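PDB 1WWP: hypothetical protein TTHA0636 from Thermus thermophilus HB8, which is of unknown function but probably acts in substrate binding for a nucleotidyltransferase. Local coordinates for residues W38-L51 / A54-L68. Residues are numbered along the deposited sequence; the frame is centred on the assembly and turned at random.
Sequences WKALQAYLREKEGL and ASPKGVIRLAREVGL
W38 and P56, with a CA-CA distance of 5.8 Å, begin the pairing of helix segments 38-49 and 56-66, whose axes approach to 9.5 Å and run in broadly the same direction at 52°. The backbones stay close as far as Q42 and V59 and then spread, E49 and V66 lying 8.0 Å apart between CA atoms. The W38 indole, with CG lodged between its backbone N and carbonyl carbon (chi1 80°), receives P56 CG over one face, a CH-pi contact 3.6 Å from the five-membered ring centroid; K39 CE lies over the rim of the opposite face. Replacing W38 by alanine is likely to strip P56 CG of its aromatic platform and open a gap beside V59 CG2, which meets the indole edge. Knobs-into-holes packing follows: V59 enters a hole formed by W38, L41, Q42 and L45, while L45 fits among V59, L62, A63 and V66, its CD1 3.6 Å from V59 CG1. Beyond the Schellman motif at G67, L68 CD2 touches L41 CD2 and approaches Y44 CD2 to 3.4 Å. The loop after helix 20-49 runs back along it, held by Q42 NE2 bonding to G53 O; P56 and I60 lean on helix 71-86, and L117 packs against Y44 and L68.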
# COMPACT_ATOMS: atom_id res chain seq x y z
N TRP A 38 -7.76 -11.89 3.13
CA TRP A 38 -8.30 -12.02 4.49
C TRP A 38 -9.79 -11.76 4.54
O TRP A 38 -10.50 -12.32 5.37
CB TRP A 38 -7.53 -11.13 5.48
CG TRP A 38 -7.88 -9.70 5.52
CD1 TRP A 38 -7.32 -8.69 4.79
CD2 TRP A 38 -8.81 -9.08 6.41
NE1 TRP A 38 -7.84 -7.48 5.18
CE2 TRP A 38 -8.75 -7.69 6.17
CE3 TRP A 38 -9.67 -9.57 7.39
CZ2 TRP A 38 -9.53 -6.78 6.88
CZ3 TRP A 38 -10.46 -8.67 8.10
CH2 TRP A 38 -10.38 -7.29 7.84
N LYS A 39 -10.27 -10.95 3.61
CA LYS A 39 -11.70 -10.67 3.52
C LYS A 39 -12.47 -11.92 3.12
O LYS A 39 -13.56 -12.18 3.62
CB LYS A 39 -11.96 -9.54 2.52
CG LYS A 39 -11.58 -8.16 3.05
CD LYS A 39 -12.34 -7.91 4.33
CE LYS A 39 -12.09 -6.53 4.87
NZ LYS A 39 -12.85 -6.40 6.15
N ALA A 40 -11.90 -12.71 2.22
CA ALA A 40 -12.58 -13.94 1.79
C ALA A 40 -12.61 -14.93 2.96
O ALA A 40 -13.59 -15.65 3.16
CB ALA A 40 -11.86 -14.56 0.56
N LEU A 41 -11.52 -15.00 3.70
CA LEU A 41 -11.45 -15.89 4.87
C LEU A 41 -12.48 -15.41 5.92
O LEU A 41 -13.20 -16.21 6.50
CB LEU A 41 -10.05 -15.86 5.49
CG LEU A 41 -9.03 -16.92 5.08
CD1 LEU A 41 -7.74 -16.72 5.89
CD2 LEU A 41 -9.59 -18.30 5.35
N GLN A 42 -12.52 -14.10 6.15
CA GLN A 42 -13.46 -13.54 7.13
C GLN A 42 -14.91 -13.92 6.79
O GLN A 42 -15.65 -14.40 7.64
CB GLN A 42 -13.30 -12.01 7.18
CG GLN A 42 -14.29 -11.31 8.10
CD GLN A 42 -14.22 -9.80 7.98
OE1 GLN A 42 -14.31 -9.24 6.88
NE2 GLN A 42 -14.08 -9.13 9.11
N ALA A 43 -15.31 -13.72 5.52
CA ALA A 43 -16.66 -14.05 5.06
C ALA A 43 -16.93 -15.54 5.16
O ALA A 43 -18.02 -15.97 5.53
CB ALA A 43 -16.85 -13.60 3.61
N TYR A 44 -15.92 -16.33 4.83
CA TYR A 44 -16.06 -17.78 4.89
C TYR A 44 -16.28 -18.23 6.35
O TYR A 44 -17.15 -19.05 6.63
CB TYR A 44 -14.81 -18.45 4.35
CG TYR A 44 -14.87 -19.96 4.40
CD1 TYR A 44 -15.48 -20.70 3.39
CD2 TYR A 44 -14.32 -20.66 5.48
CE1 TYR A 44 -15.53 -22.08 3.44
CE2 TYR A 44 -14.38 -22.04 5.54
CZ TYR A 44 -14.98 -22.75 4.52
OH TYR A 44 -15.04 -24.12 4.56
N LEU A 45 -15.45 -17.72 7.25
CA LEU A 45 -15.56 -18.10 8.65
C LEU A 45 -16.94 -17.67 9.18
O LEU A 45 -17.57 -18.39 9.95
CB LEU A 45 -14.44 -17.42 9.45
CG LEU A 45 -13.06 -18.07 9.27
CD1 LEU A 45 -11.99 -17.12 9.75
CD2 LEU A 45 -13.01 -19.42 10.02
N ARG A 46 -17.41 -16.52 8.72
CA ARG A 46 -18.71 -16.02 9.14
C ARG A 46 -19.85 -16.91 8.66
O ARG A 46 -20.64 -17.41 9.47
CB ARG A 46 -18.92 -14.61 8.60
CG ARG A 46 -20.19 -13.92 9.10
CD ARG A 46 -20.25 -12.47 8.66
NE ARG A 46 -21.50 -11.83 9.05
CZ ARG A 46 -21.81 -10.57 8.78
NH1 ARG A 46 -20.95 -9.80 8.12
NH2 ARG A 46 -22.98 -10.07 9.16
N GLU A 47 -19.91 -17.14 7.36
CA GLU A 47 -20.97 -17.93 6.74
C GLU A 47 -20.94 -19.44 6.95
O GLU A 47 -21.98 -20.06 7.17
CB GLU A 47 -21.01 -17.64 5.23
CG GLU A 47 -21.28 -16.17 4.88
CD GLU A 47 -21.17 -15.89 3.38
OE1 GLU A 47 -20.04 -15.83 2.85
OE2 GLU A 47 -22.23 -15.73 2.73
N LYS A 48 -19.76 -20.03 6.89
CA LYS A 48 -19.64 -21.48 7.04
C LYS A 48 -19.36 -21.97 8.46
O LYS A 48 -19.67 -23.12 8.78
CB LYS A 48 -18.53 -22.01 6.13
CG LYS A 48 -18.51 -21.43 4.73
CD LYS A 48 -19.60 -21.98 3.83
CE LYS A 48 -19.34 -21.55 2.39
NZ LYS A 48 -20.49 -21.89 1.50
N GLU A 49 -18.74 -21.15 9.30
CA GLU A 49 -18.41 -21.60 10.67
C GLU A 49 -19.19 -20.88 11.77
O GLU A 49 -19.35 -21.41 12.87
CB GLU A 49 -16.91 -21.42 10.94
CG GLU A 49 -15.99 -22.07 9.92
CD GLU A 49 -16.33 -23.54 9.67
OE1 GLU A 49 -16.65 -24.27 10.64
OE2 GLU A 49 -16.25 -23.96 8.49
N GLY A 50 -19.65 -19.66 11.48
CA GLY A 50 -20.39 -18.88 12.44
C GLY A 50 -19.39 -18.21 13.37
O GLY A 50 -19.72 -17.85 14.50
N LEU A 51 -18.16 -18.09 12.89
CA LEU A 51 -17.11 -17.45 13.67
C LEU A 51 -16.85 -16.06 13.10
O LEU A 51 -16.68 -15.89 11.89
CB LEU A 51 -15.82 -18.28 13.63
CG LEU A 51 -15.86 -19.67 14.29
CD1 LEU A 51 -14.50 -20.34 14.12
CD2 LEU A 51 -16.20 -19.53 15.77
N ALA A 54 -12.63 -9.70 13.28
CA ALA A 54 -12.64 -8.32 12.80
C ALA A 54 -11.38 -7.91 12.04
O ALA A 54 -11.45 -7.21 11.03
CB ALA A 54 -12.87 -7.37 13.97
N SER A 55 -10.23 -8.35 12.52
CA SER A 55 -8.95 -7.99 11.92
C SER A 55 -8.24 -9.14 11.21
O SER A 55 -8.53 -10.30 11.45
CB SER A 55 -8.02 -7.45 13.00
OG SER A 55 -7.73 -8.49 13.93
N PRO A 56 -7.27 -8.82 10.34
CA PRO A 56 -6.52 -9.85 9.62
C PRO A 56 -5.95 -10.91 10.56
O PRO A 56 -6.06 -12.12 10.31
CB PRO A 56 -5.43 -9.04 8.93
CG PRO A 56 -6.15 -7.78 8.57
CD PRO A 56 -6.90 -7.47 9.86
N LYS A 57 -5.34 -10.47 11.66
CA LYS A 57 -4.76 -11.42 12.62
C LYS A 57 -5.80 -12.27 13.34
O LYS A 57 -5.59 -13.46 13.57
CB LYS A 57 -3.89 -10.69 13.65
CG LYS A 57 -2.44 -10.48 13.20
CD LYS A 57 -1.60 -9.85 14.30
CE LYS A 57 -0.15 -9.70 13.88
NZ LYS A 57 0.65 -8.96 14.92
N GLY A 58 -6.92 -11.67 13.69
CA GLY A 58 -7.96 -12.42 14.36
C GLY A 58 -8.57 -13.45 13.45
O GLY A 58 -8.89 -14.56 13.86
N VAL A 59 -8.74 -13.08 12.19
CA VAL A 59 -9.32 -14.00 11.21
C VAL A 59 -8.36 -15.17 10.99
O VAL A 59 -8.76 -16.32 10.91
CB VAL A 59 -9.63 -13.27 9.85
CG1 VAL A 59 -10.06 -14.29 8.80
CG2 VAL A 59 -10.73 -12.25 10.07
N ILE A 60 -7.08 -14.86 10.94
CA ILE A 60 -6.11 -15.94 10.72
C ILE A 60 -6.15 -16.92 11.93
O ILE A 60 -6.14 -18.15 11.75
CB ILE A 60 -4.69 -15.32 10.46
CG1 ILE A 60 -4.66 -14.73 9.05
CG2 ILE A 60 -3.62 -16.36 10.66
CD1 ILE A 60 -3.48 -13.78 8.79
N ARG A 61 -6.24 -16.38 13.14
CA ARG A 61 -6.30 -17.22 14.35
C ARG A 61 -7.53 -18.11 14.32
O ARG A 61 -7.48 -19.27 14.71
CB ARG A 61 -6.33 -16.35 15.62
CG ARG A 61 -5.21 -15.34 15.69
CD ARG A 61 -4.33 -15.63 16.89
NE ARG A 61 -3.27 -14.66 17.05
CZ ARG A 61 -3.45 -13.36 17.26
NH1 ARG A 61 -4.67 -12.85 17.33
NH2 ARG A 61 -2.39 -12.58 17.38
N LEU A 62 -8.66 -17.58 13.87
CA LEU A 62 -9.90 -18.39 13.77
C LEU A 62 -9.73 -19.40 12.63
O LEU A 62 -10.13 -20.55 12.76
CB LEU A 62 -11.12 -17.49 13.51
CG LEU A 62 -11.45 -16.50 14.66
CD1 LEU A 62 -12.46 -15.47 14.18
CD2 LEU A 62 -11.99 -17.28 15.88
N ALA A 63 -9.13 -18.99 11.52
CA ALA A 63 -8.92 -19.92 10.42
C ALA A 63 -8.08 -21.10 10.95
O ALA A 63 -8.32 -22.25 10.59
CB ALA A 63 -8.20 -19.22 9.27
N ARG A 64 -7.10 -20.80 11.80
CA ARG A 64 -6.25 -21.84 12.36
C ARG A 64 -7.02 -22.79 13.27
O ARG A 64 -6.92 -24.01 13.13
CB ARG A 64 -5.11 -21.24 13.18
CG ARG A 64 -4.27 -22.30 13.91
CD ARG A 64 -3.20 -21.68 14.80
NE ARG A 64 -3.80 -20.96 15.92
CZ ARG A 64 -3.44 -19.74 16.30
NH1 ARG A 64 -2.48 -19.10 15.64
NH2 ARG A 64 -4.05 -19.15 17.32
N GLU A 65 -7.79 -22.24 14.20
CA GLU A 65 -8.51 -23.12 15.10
C GLU A 65 -9.53 -24.01 14.39
O GLU A 65 -9.78 -25.14 14.80
CB GLU A 65 -9.19 -22.32 16.23
CG GLU A 65 -10.07 -21.17 15.78
CD GLU A 65 -10.54 -20.31 16.96
OE1 GLU A 65 -9.69 -19.70 17.63
OE2 GLU A 65 -11.77 -20.25 17.21
N VAL A 66 -10.12 -23.50 13.31
CA VAL A 66 -11.11 -24.27 12.59
C VAL A 66 -10.46 -25.30 11.67
O VAL A 66 -11.11 -26.21 11.15
CB VAL A 66 -12.07 -23.31 11.84
CG1 VAL A 66 -11.97 -23.46 10.34
CG2 VAL A 66 -13.48 -23.59 12.30
N GLY A 67 -9.16 -25.16 11.49
CA GLY A 67 -8.42 -26.10 10.67
C GLY A 67 -8.12 -25.64 9.26
O GLY A 67 -7.40 -26.33 8.53
N LEU A 68 -8.66 -24.49 8.86
CA LEU A 68 -8.44 -23.96 7.52
C LEU A 68 -6.97 -23.69 7.28
O LEU A 68 -6.51 -23.65 6.15
CB LEU A 68 -9.23 -22.67 7.32
CG LEU A 68 -10.48 -22.74 6.45
CD1 LEU A 68 -11.43 -23.81 6.94
CD2 LEU A 68 -11.15 -21.37 6.47